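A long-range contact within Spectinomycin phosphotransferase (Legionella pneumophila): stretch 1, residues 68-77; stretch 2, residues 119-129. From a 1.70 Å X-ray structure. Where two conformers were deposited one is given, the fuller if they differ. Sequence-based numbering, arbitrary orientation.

Stretch 1 68-77: LLHDSGIKEI
Stretch 2 (119-129) KQLGKVLRQIH

The apolar centre of the contact is built around Ile74, which lies in the loop following a helix and packs on one side of the helix that spans all of stretch 2. Ile74 CA lies 7.1 Å from Val124 CA, and one helical turn further along, Leu69 CA and Ile128 CA are 7.5 Å apart. Stretch 1 thus runs from Leu69 to Ile74 while its partners on the helix step back from Ile128 to Val124, so the two chains pass in opposite directions. Ile74 (phi/psi -60/129°, chi1 m, chi2 p) directs its CA-to-CB bond sideways, yet its branches reach three residues: Ile74 CG2 lies 4.3 Å from Val124 CG1, while Ile74 CG1 lies 4.2 Å from Gln127 CB and 4.4 Å from Ile128 CG1. Val124 (chi1 t) points toward stretch 1. Ile128 (m, t) is sideways and also receives Leu69 (m, t), whose CD2 approaches Ile128 CG1 to 4.3 Å.

The backbone of stretch 1 brings these residues together through a Schellman motif. Leu69 is still helical, and the chain leaves helical angles at Gly73, whose phi/psi of 92/-4° would jam a CB against the carbonyl O of Ser72. Two bonds reach back into the last turn, from Gly73 N to His70 O (3.1 Å) and from Ile74 N to Leu69 O (3.1 Å). The stretch 2 helix is regular, with backbone N to O bonds from i+4 to i running from Lys123 N to Lys119 O (2.8 Å) through to His129 N to Leu125 O (3.0 Å).

Beyond Ile74 the contact turns polar at Glu76 (phi/psi -79/48°; m, p, chi3 -1°), which points toward the helix and has the largest area covered by the other stretch. Glu76 CD lies 3.1 Å from Val124 CG2, a tight carbon-carbon approach, and Glu76 OE2 accepts a hydrogen bond from Gln120 NE2 (t, t, chi3 25°) at 3.0 Å and 160°. Lys123 (t, t, p, t) starts sideways, but its end comes nearer; Lys123 NZ stays 4.5 Å from Glu76 OE2, opposite charges too distant for a salt bridge.

The other carboxylate oxygen faces a water. Glu76 OE1 and Gln127 OE1, both acceptors, stand 4.3 Å apart, and the water bridges them by donating to Glu76 OE1 at 2.6 Å and to Gln127 OE1 at 2.8 Å. The water oxygen accepts from Lys75 N at 3.0 Å. Gln127 (m, t, chi3 -71°) points toward stretch 1. A weak bond from Lys75 N to Glu76 OE1 (3.3 Å, 125°) completes this edge.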

# COMPACT_ATOMS: atom_id res chain seq x y z
N LEU A 68 15.66 -9.11 0.09
CA LEU A 68 15.45 -10.20 1.03
C LEU A 68 14.43 -11.21 0.49
O LEU A 68 14.66 -12.41 0.55
CB LEU A 68 14.99 -9.66 2.39
CG LEU A 68 14.58 -10.68 3.46
CD1 LEU A 68 15.74 -11.56 3.83
CD2 LEU A 68 14.08 -9.93 4.68
N LEU A 69 13.32 -10.72 -0.06
CA LEU A 69 12.31 -11.63 -0.62
C LEU A 69 12.88 -12.36 -1.85
O LEU A 69 12.63 -13.55 -2.05
CB LEU A 69 11.04 -10.85 -1.00
CG LEU A 69 10.36 -10.16 0.20
CD1 LEU A 69 9.19 -9.31 -0.27
CD2 LEU A 69 9.93 -11.19 1.24
N HIS A 70 13.65 -11.64 -2.66
CA HIS A 70 14.25 -12.22 -3.86
C HIS A 70 15.13 -13.40 -3.49
O HIS A 70 14.97 -14.50 -4.02
CB HIS A 70 15.05 -11.14 -4.60
CG HIS A 70 15.78 -11.64 -5.81
ND1 HIS A 70 17.06 -12.17 -5.73
CD2 HIS A 70 15.43 -11.70 -7.11
CE1 HIS A 70 17.45 -12.54 -6.94
NE2 HIS A 70 16.48 -12.26 -7.79
N ASP A 71 16.07 -13.16 -2.56
CA ASP A 71 17.00 -14.21 -2.12
C ASP A 71 16.30 -15.31 -1.34
O ASP A 71 16.79 -16.45 -1.29
CB ASP A 71 18.13 -13.62 -1.27
CG ASP A 71 19.09 -12.77 -2.07
OD1 ASP A 71 18.90 -12.62 -3.30
OD2 ASP A 71 20.05 -12.23 -1.48
N SER A 72 15.16 -14.97 -0.76
CA SER A 72 14.37 -15.90 0.04
C SER A 72 13.53 -16.81 -0.86
O SER A 72 12.86 -17.73 -0.38
CB SER A 72 13.45 -15.12 0.99
OG SER A 72 12.87 -15.97 1.96
N GLY A 73 13.54 -16.53 -2.16
CA GLY A 73 12.79 -17.35 -3.10
C GLY A 73 11.36 -16.96 -3.47
O GLY A 73 10.76 -17.64 -4.30
N ILE A 74 10.80 -15.91 -2.86
CA ILE A 74 9.43 -15.50 -3.20
C ILE A 74 9.44 -15.16 -4.69
O ILE A 74 10.29 -14.39 -5.16
CB ILE A 74 8.96 -14.28 -2.38
CG1 ILE A 74 8.61 -14.71 -0.95
CG2 ILE A 74 7.69 -13.67 -3.01
CD1 ILE A 74 9.79 -15.09 -0.10
N LYS A 75 8.52 -15.73 -5.44
CA LYS A 75 8.48 -15.51 -6.87
C LYS A 75 7.50 -14.45 -7.35
O LYS A 75 7.73 -13.82 -8.41
CB LYS A 75 8.14 -16.82 -7.59
CG LYS A 75 9.17 -17.93 -7.38
CD LYS A 75 8.67 -19.25 -7.98
CE LYS A 75 9.64 -20.40 -7.66
NZ LYS A 75 9.25 -21.69 -8.32
N GLU A 76 6.43 -14.25 -6.59
CA GLU A 76 5.35 -13.34 -6.95
C GLU A 76 5.56 -11.86 -6.73
O GLU A 76 4.69 -11.17 -6.19
CB GLU A 76 4.04 -13.78 -6.27
CG GLU A 76 3.51 -15.17 -6.72
CD GLU A 76 4.28 -16.35 -6.14
OE1 GLU A 76 5.26 -16.16 -5.38
OE2 GLU A 76 3.88 -17.49 -6.44
N ILE A 77 6.72 -11.38 -7.17
CA ILE A 77 7.11 -9.98 -7.06
C ILE A 77 7.66 -9.54 -8.43
O ILE A 77 8.31 -10.33 -9.13
CB ILE A 77 8.27 -9.83 -6.03
CG1 ILE A 77 7.79 -10.29 -4.65
CG2 ILE A 77 8.77 -8.39 -6.01
CD1 ILE A 77 8.81 -10.06 -3.57
N LYS A 119 -5.76 -18.79 -3.72
CA LYS A 119 -4.92 -19.74 -3.00
C LYS A 119 -3.45 -19.35 -3.08
O LYS A 119 -2.73 -19.40 -2.07
CB LYS A 119 -5.12 -21.16 -3.56
CG LYS A 119 -6.48 -21.74 -3.20
CD LYS A 119 -6.70 -23.16 -3.75
CE LYS A 119 -8.14 -23.62 -3.45
NZ LYS A 119 -8.52 -24.89 -4.13
N GLN A 120 -3.01 -18.95 -4.28
CA GLN A 120 -1.62 -18.53 -4.51
C GLN A 120 -1.31 -17.30 -3.65
O GLN A 120 -0.22 -17.18 -3.08
CB GLN A 120 -1.41 -18.20 -5.99
CG GLN A 120 -0.01 -17.69 -6.30
CD GLN A 120 0.20 -17.34 -7.76
OE1 GLN A 120 -0.76 -17.02 -8.50
NE2 GLN A 120 1.47 -17.36 -8.19
N LEU A 121 -2.28 -16.38 -3.53
CA LEU A 121 -2.06 -15.18 -2.72
C LEU A 121 -1.88 -15.60 -1.26
O LEU A 121 -1.02 -15.05 -0.54
CB LEU A 121 -3.22 -14.19 -2.86
CG LEU A 121 -3.19 -12.96 -1.94
CD1 LEU A 121 -1.97 -12.08 -2.28
CD2 LEU A 121 -4.47 -12.15 -2.11
N GLY A 122 -2.69 -16.56 -0.81
CA GLY A 122 -2.56 -17.04 0.56
C GLY A 122 -1.19 -17.69 0.76
O GLY A 122 -0.53 -17.48 1.78
N LYS A 123 -0.77 -18.52 -0.20
CA LYS A 123 0.55 -19.17 -0.11
C LYS A 123 1.70 -18.15 -0.04
O LYS A 123 2.61 -18.27 0.78
CB LYS A 123 0.74 -20.08 -1.32
CG LYS A 123 2.10 -20.79 -1.46
CD LYS A 123 2.15 -21.57 -2.80
CE LYS A 123 1.58 -20.75 -4.00
NZ LYS A 123 1.79 -21.29 -5.41
N VAL A 124 1.64 -17.12 -0.89
CA VAL A 124 2.69 -16.11 -0.93
C VAL A 124 2.73 -15.22 0.30
O VAL A 124 3.80 -14.92 0.84
CB VAL A 124 2.55 -15.24 -2.22
CG1 VAL A 124 3.53 -14.07 -2.18
CG2 VAL A 124 2.85 -16.12 -3.43
N LEU A 125 1.57 -14.82 0.78
CA LEU A 125 1.56 -13.98 1.96
C LEU A 125 2.04 -14.80 3.16
O LEU A 125 2.69 -14.27 4.04
CB LEU A 125 0.18 -13.40 2.20
CG LEU A 125 0.13 -12.17 3.11
CD1 LEU A 125 1.05 -11.08 2.57
CD2 LEU A 125 -1.29 -11.64 3.15
N ARG A 126 1.75 -16.10 3.20
CA ARG A 126 2.27 -16.89 4.32
C ARG A 126 3.80 -16.96 4.21
O ARG A 126 4.51 -16.91 5.22
CB ARG A 126 1.66 -18.30 4.30
CG ARG A 126 2.15 -19.23 5.44
CD ARG A 126 1.70 -18.75 6.81
NE ARG A 126 2.23 -19.58 7.90
CZ ARG A 126 1.79 -20.81 8.19
NH1 ARG A 126 0.80 -21.37 7.50
NH2 ARG A 126 2.34 -21.49 9.20
N GLN A 127 4.31 -17.09 2.99
CA GLN A 127 5.75 -17.14 2.75
C GLN A 127 6.42 -15.88 3.27
O GLN A 127 7.49 -15.92 3.87
CB GLN A 127 6.07 -17.24 1.26
CG GLN A 127 6.13 -18.64 0.68
CD GLN A 127 6.77 -18.61 -0.71
OE1 GLN A 127 6.16 -18.14 -1.66
NE2 GLN A 127 8.00 -19.09 -0.81
N ILE A 128 5.78 -14.75 2.99
CA ILE A 128 6.30 -13.45 3.41
C ILE A 128 6.29 -13.37 4.93
O ILE A 128 7.30 -13.02 5.55
CB ILE A 128 5.46 -12.29 2.78
CG1 ILE A 128 5.71 -12.22 1.27
CG2 ILE A 128 5.83 -10.95 3.44
CD1 ILE A 128 4.59 -11.51 0.49
N HIS A 129 5.17 -13.72 5.54
CA HIS A 129 5.09 -13.65 6.99
C HIS A 129 6.06 -14.59 7.70
O HIS A 129 6.44 -14.33 8.83
CB HIS A 129 3.66 -13.95 7.46
CG HIS A 129 2.66 -12.92 7.03
ND1 HIS A 129 1.30 -13.09 7.15
CD2 HIS A 129 2.84 -11.68 6.53
CE1 HIS A 129 0.68 -12.00 6.74
NE2 HIS A 129 1.60 -11.12 6.36
O HOH W 1 6.79 -17.93 -4.34